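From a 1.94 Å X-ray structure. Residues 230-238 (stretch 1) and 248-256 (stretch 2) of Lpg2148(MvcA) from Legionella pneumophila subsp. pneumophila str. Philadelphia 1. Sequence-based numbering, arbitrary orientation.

Stretch 1 (230-238) GSHSFTIYI
Stretch 2 248-256: QFYPYQAYF

The shortest polar contact between the two stretches joins side chains: His232 NE2 donates to Gln253 OE1 at 2.8 Å, with a nearly straight N-H...O angle of 168°. His232 (chi1 -172°, t; chi2 40°) points toward the partner stretch, and Gln253 (chi1 65°, p; chi2 163°, t; chi3 58°) extends to meet it, so that the carboxamide oxygen lies near the plane of the imidazole, at its edge. The amide NE2 of Gln253 is hydrogen-bonded elsewhere in the structure, so both ends of this buried carboxamide are used.

The remaining direct hydrogen bonds are backbone ones. Residues 230-238 belong to a strand that begins earlier in the chain; Ser231 departs from extended geometry (phi/psi -107/-37), whereas from His232 onward the backbone is extended (-128/159 at Thr235, -133/134 at Ile236). Residues 250-252 (-134/118 at Tyr250) run antiparallel to it, with the N-to-C directions at 153° and the axes approaching to 4.6 Å. Thr235 pairs with Tyr252 (CA-CA 5.4 Å) through Thr235 N to Tyr252 O at 3.2 Å and Tyr252 N to Thr235 O at 2.9 Å. Tyr237 pairs likewise with Tyr250 (CA-CA 5.3 Å): Tyr237 N to Tyr250 O and Tyr250 N to Tyr237 O are both 3.0 Å, the latter more bent at 143°. Between them, Ile236 faces Pro251 as a non-hydrogen-bonded pair, CA-CA 4.3 Å. Proline suits this site because its missing amide hydrogen is not needed for the pairing. Here CA-H...O contacts supplement the ladder, from Pro251 CA to Thr235 O and from Ile236 CA to Tyr250 O, each 3.3 Å.

Phe234 CA and Gln253 CA are still 5.0 Å apart; farther along, the backbones diverge, and His232 CA lies 7.6 Å from Tyr255 CA. Here one water donates to Ser233 O (2.7 Å) and accepts from Ala254 N (3.2 Å). Beside the Thr235-Tyr252 pair itself, a second water bridges Thr235 OG1 (chi1 53°, p) and Tyr252 O, 2.9 Å from each, donating to the latter.

Packing divides between the sheet faces. Thr235, Tyr237, Tyr250 (chi1 -60°, m; chi2 -85°) and Tyr252 share one. Tyr252 (chi1 -52°, m; chi2 -33°) has CE2 3.7 Å from Tyr237 CB and OH 3.5 Å from Tyr237 CD2, while Tyr237 (chi1 177°, t; chi2 56°) sends its end away. Both these hydroxyls are satisfied elsewhere in the structure, making tyrosine compatible with burial. The other face carries Ile236 (chi1 -76°, m; chi2 180°, t) and Pro251, with Ile236 CG1 4.0 Å from Pro251 CB. Ile236 CG2 also meets the edge of the Phe249 ring (chi1 84°, p) at CD2, 3.7 Å away, and Ile238 CG1 reaches Phe249 CB at 3.8 Å. Phe234 (chi1 63°, p; chi2 -82°) starts toward the partner, CB 3.8 Å from Gln253 CB, but its end leads away.

At the opposite end, Tyr255 (chi1 -154°, t; chi2 -69°) sets out sideways but its ring comes nearer, placing CD2 over one face of the His232 ring, 3.4 Å from His232 CE1; the planes meet obliquely at 37°. Altogether, the contact buries 646 Å² summed over both stretches.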

# COMPACT_ATOMS: atom_id res chain seq x y z
N GLY A 230 -5.98 2.83 -0.81
CA GLY A 230 -5.18 1.62 -0.70
C GLY A 230 -4.87 1.21 0.73
O GLY A 230 -4.40 2.02 1.54
N SER A 231 -5.17 -0.04 1.06
CA SER A 231 -4.86 -0.60 2.37
C SER A 231 -3.70 -1.58 2.33
O SER A 231 -2.87 -1.61 3.25
CB SER A 231 -6.10 -1.29 2.96
OG SER A 231 -5.88 -1.75 4.29
N HIS A 232 -3.60 -2.39 1.28
CA HIS A 232 -2.59 -3.44 1.24
C HIS A 232 -2.46 -3.90 -0.20
O HIS A 232 -3.37 -3.73 -1.02
CB HIS A 232 -2.96 -4.60 2.19
CG HIS A 232 -1.88 -5.63 2.35
ND1 HIS A 232 -0.55 -5.31 2.44
CD2 HIS A 232 -1.95 -6.99 2.45
CE1 HIS A 232 0.17 -6.42 2.57
NE2 HIS A 232 -0.66 -7.45 2.60
N SER A 233 -1.29 -4.46 -0.50
CA SER A 233 -0.96 -4.98 -1.82
C SER A 233 -0.21 -6.29 -1.60
O SER A 233 0.55 -6.40 -0.64
CB SER A 233 -0.09 -3.98 -2.59
OG SER A 233 0.61 -4.62 -3.65
N PHE A 234 -0.46 -7.28 -2.45
CA PHE A 234 0.30 -8.52 -2.39
C PHE A 234 0.15 -9.25 -3.70
O PHE A 234 -0.67 -8.88 -4.55
CB PHE A 234 -0.11 -9.42 -1.20
CG PHE A 234 -1.55 -9.92 -1.24
CD1 PHE A 234 -2.60 -9.12 -0.81
CD2 PHE A 234 -1.83 -11.23 -1.66
CE1 PHE A 234 -3.91 -9.59 -0.82
CE2 PHE A 234 -3.14 -11.71 -1.65
CZ PHE A 234 -4.18 -10.88 -1.24
N THR A 235 0.95 -10.30 -3.87
CA THR A 235 0.88 -11.11 -5.06
C THR A 235 0.74 -12.57 -4.64
O THR A 235 1.05 -12.96 -3.52
CB THR A 235 2.12 -10.92 -5.95
OG1 THR A 235 3.32 -11.11 -5.17
CG2 THR A 235 2.14 -9.51 -6.54
N ILE A 236 0.25 -13.37 -5.58
CA ILE A 236 0.18 -14.81 -5.43
C ILE A 236 0.72 -15.41 -6.71
O ILE A 236 0.37 -14.96 -7.81
CB ILE A 236 -1.26 -15.30 -5.15
CG1 ILE A 236 -1.66 -14.99 -3.70
CG2 ILE A 236 -1.36 -16.81 -5.42
CD1 ILE A 236 -3.06 -15.44 -3.36
N TYR A 237 1.59 -16.41 -6.57
CA TYR A 237 2.20 -17.08 -7.71
C TYR A 237 1.76 -18.53 -7.71
O TYR A 237 1.85 -19.21 -6.68
CB TYR A 237 3.73 -16.96 -7.65
CG TYR A 237 4.48 -17.69 -8.75
CD1 TYR A 237 4.22 -17.43 -10.10
CD2 TYR A 237 5.44 -18.64 -8.43
CE1 TYR A 237 4.92 -18.10 -11.11
CE2 TYR A 237 6.15 -19.31 -9.43
CZ TYR A 237 5.87 -19.04 -10.76
OH TYR A 237 6.57 -19.72 -11.75
N ILE A 238 1.25 -19.00 -8.84
CA ILE A 238 0.78 -20.36 -8.99
C ILE A 238 1.60 -21.04 -10.09
O ILE A 238 1.30 -20.89 -11.28
CB ILE A 238 -0.73 -20.41 -9.30
CG1 ILE A 238 -1.51 -19.64 -8.24
CG2 ILE A 238 -1.20 -21.88 -9.34
CD1 ILE A 238 -2.88 -19.16 -8.72
N GLN A 248 -0.63 -25.65 -6.39
CA GLN A 248 -0.25 -24.95 -5.16
C GLN A 248 -0.09 -23.47 -5.46
O GLN A 248 0.31 -23.09 -6.56
CB GLN A 248 1.06 -25.50 -4.56
CG GLN A 248 1.13 -27.01 -4.44
CD GLN A 248 0.35 -27.54 -3.26
OE1 GLN A 248 -0.14 -26.77 -2.42
NE2 GLN A 248 0.23 -28.86 -3.17
N PHE A 249 -0.41 -22.63 -4.47
CA PHE A 249 -0.26 -21.19 -4.58
C PHE A 249 0.65 -20.68 -3.47
O PHE A 249 0.74 -21.29 -2.40
CB PHE A 249 -1.60 -20.46 -4.49
CG PHE A 249 -2.07 -20.19 -3.06
CD1 PHE A 249 -2.70 -21.19 -2.32
CD2 PHE A 249 -1.89 -18.94 -2.47
CE1 PHE A 249 -3.13 -20.96 -1.02
CE2 PHE A 249 -2.32 -18.70 -1.16
CZ PHE A 249 -2.95 -19.72 -0.44
N TYR A 250 1.33 -19.57 -3.73
CA TYR A 250 2.23 -18.98 -2.73
C TYR A 250 1.96 -17.48 -2.67
O TYR A 250 2.15 -16.78 -3.68
CB TYR A 250 3.69 -19.26 -3.07
CG TYR A 250 3.96 -20.75 -3.10
CD1 TYR A 250 4.24 -21.45 -1.93
CD2 TYR A 250 3.85 -21.46 -4.29
CE1 TYR A 250 4.46 -22.83 -1.96
CE2 TYR A 250 4.06 -22.83 -4.32
CZ TYR A 250 4.37 -23.51 -3.16
OH TYR A 250 4.58 -24.87 -3.20
N PRO A 251 1.54 -16.95 -1.52
CA PRO A 251 1.41 -15.50 -1.38
C PRO A 251 2.73 -14.88 -0.94
O PRO A 251 3.46 -15.44 -0.12
CB PRO A 251 0.33 -15.34 -0.30
CG PRO A 251 0.52 -16.55 0.59
CD PRO A 251 1.08 -17.66 -0.31
N TYR A 252 3.01 -13.71 -1.51
CA TYR A 252 4.21 -12.92 -1.24
C TYR A 252 3.81 -11.52 -0.81
O TYR A 252 2.95 -10.89 -1.46
CB TYR A 252 5.10 -12.80 -2.50
CG TYR A 252 5.46 -14.08 -3.22
CD1 TYR A 252 5.65 -15.27 -2.53
CD2 TYR A 252 5.65 -14.07 -4.60
CE1 TYR A 252 6.01 -16.45 -3.24
CE2 TYR A 252 6.00 -15.21 -5.29
CZ TYR A 252 6.18 -16.39 -4.62
OH TYR A 252 6.54 -17.50 -5.35
N GLN A 253 4.45 -10.99 0.23
CA GLN A 253 4.13 -9.63 0.62
C GLN A 253 5.19 -9.04 1.55
O GLN A 253 5.98 -9.75 2.18
CB GLN A 253 2.77 -9.56 1.32
CG GLN A 253 2.74 -10.31 2.66
CD GLN A 253 1.56 -9.89 3.49
OE1 GLN A 253 0.42 -10.02 3.04
NE2 GLN A 253 1.81 -9.36 4.67
N ALA A 254 5.16 -7.71 1.64
CA ALA A 254 5.69 -6.92 2.74
C ALA A 254 4.54 -6.13 3.37
O ALA A 254 3.46 -6.00 2.78
CB ALA A 254 6.80 -5.96 2.27
N TYR A 255 4.76 -5.63 4.58
CA TYR A 255 3.78 -4.78 5.25
C TYR A 255 4.53 -3.71 6.03
O TYR A 255 5.21 -4.02 7.02
CB TYR A 255 2.85 -5.60 6.17
CG TYR A 255 1.51 -4.93 6.36
CD1 TYR A 255 1.39 -3.74 7.09
CD2 TYR A 255 0.36 -5.46 5.78
CE1 TYR A 255 0.15 -3.10 7.25
CE2 TYR A 255 -0.89 -4.84 5.94
CZ TYR A 255 -0.98 -3.66 6.66
OH TYR A 255 -2.22 -3.06 6.78
N PHE A 256 4.44 -2.46 5.57
CA PHE A 256 5.22 -1.37 6.15
C PHE A 256 5.01 -1.26 7.66
O PHE A 256 3.87 -1.26 8.14
CB PHE A 256 4.87 -0.03 5.49
CG PHE A 256 5.76 1.12 5.91
CD1 PHE A 256 5.49 1.86 7.05
CD2 PHE A 256 6.89 1.45 5.15
CE1 PHE A 256 6.32 2.90 7.44
CE2 PHE A 256 7.72 2.50 5.54
CZ PHE A 256 7.43 3.22 6.68
O HOH W 1 3.24 -6.95 -0.77
O HOH W 2 3.95 -8.95 -3.30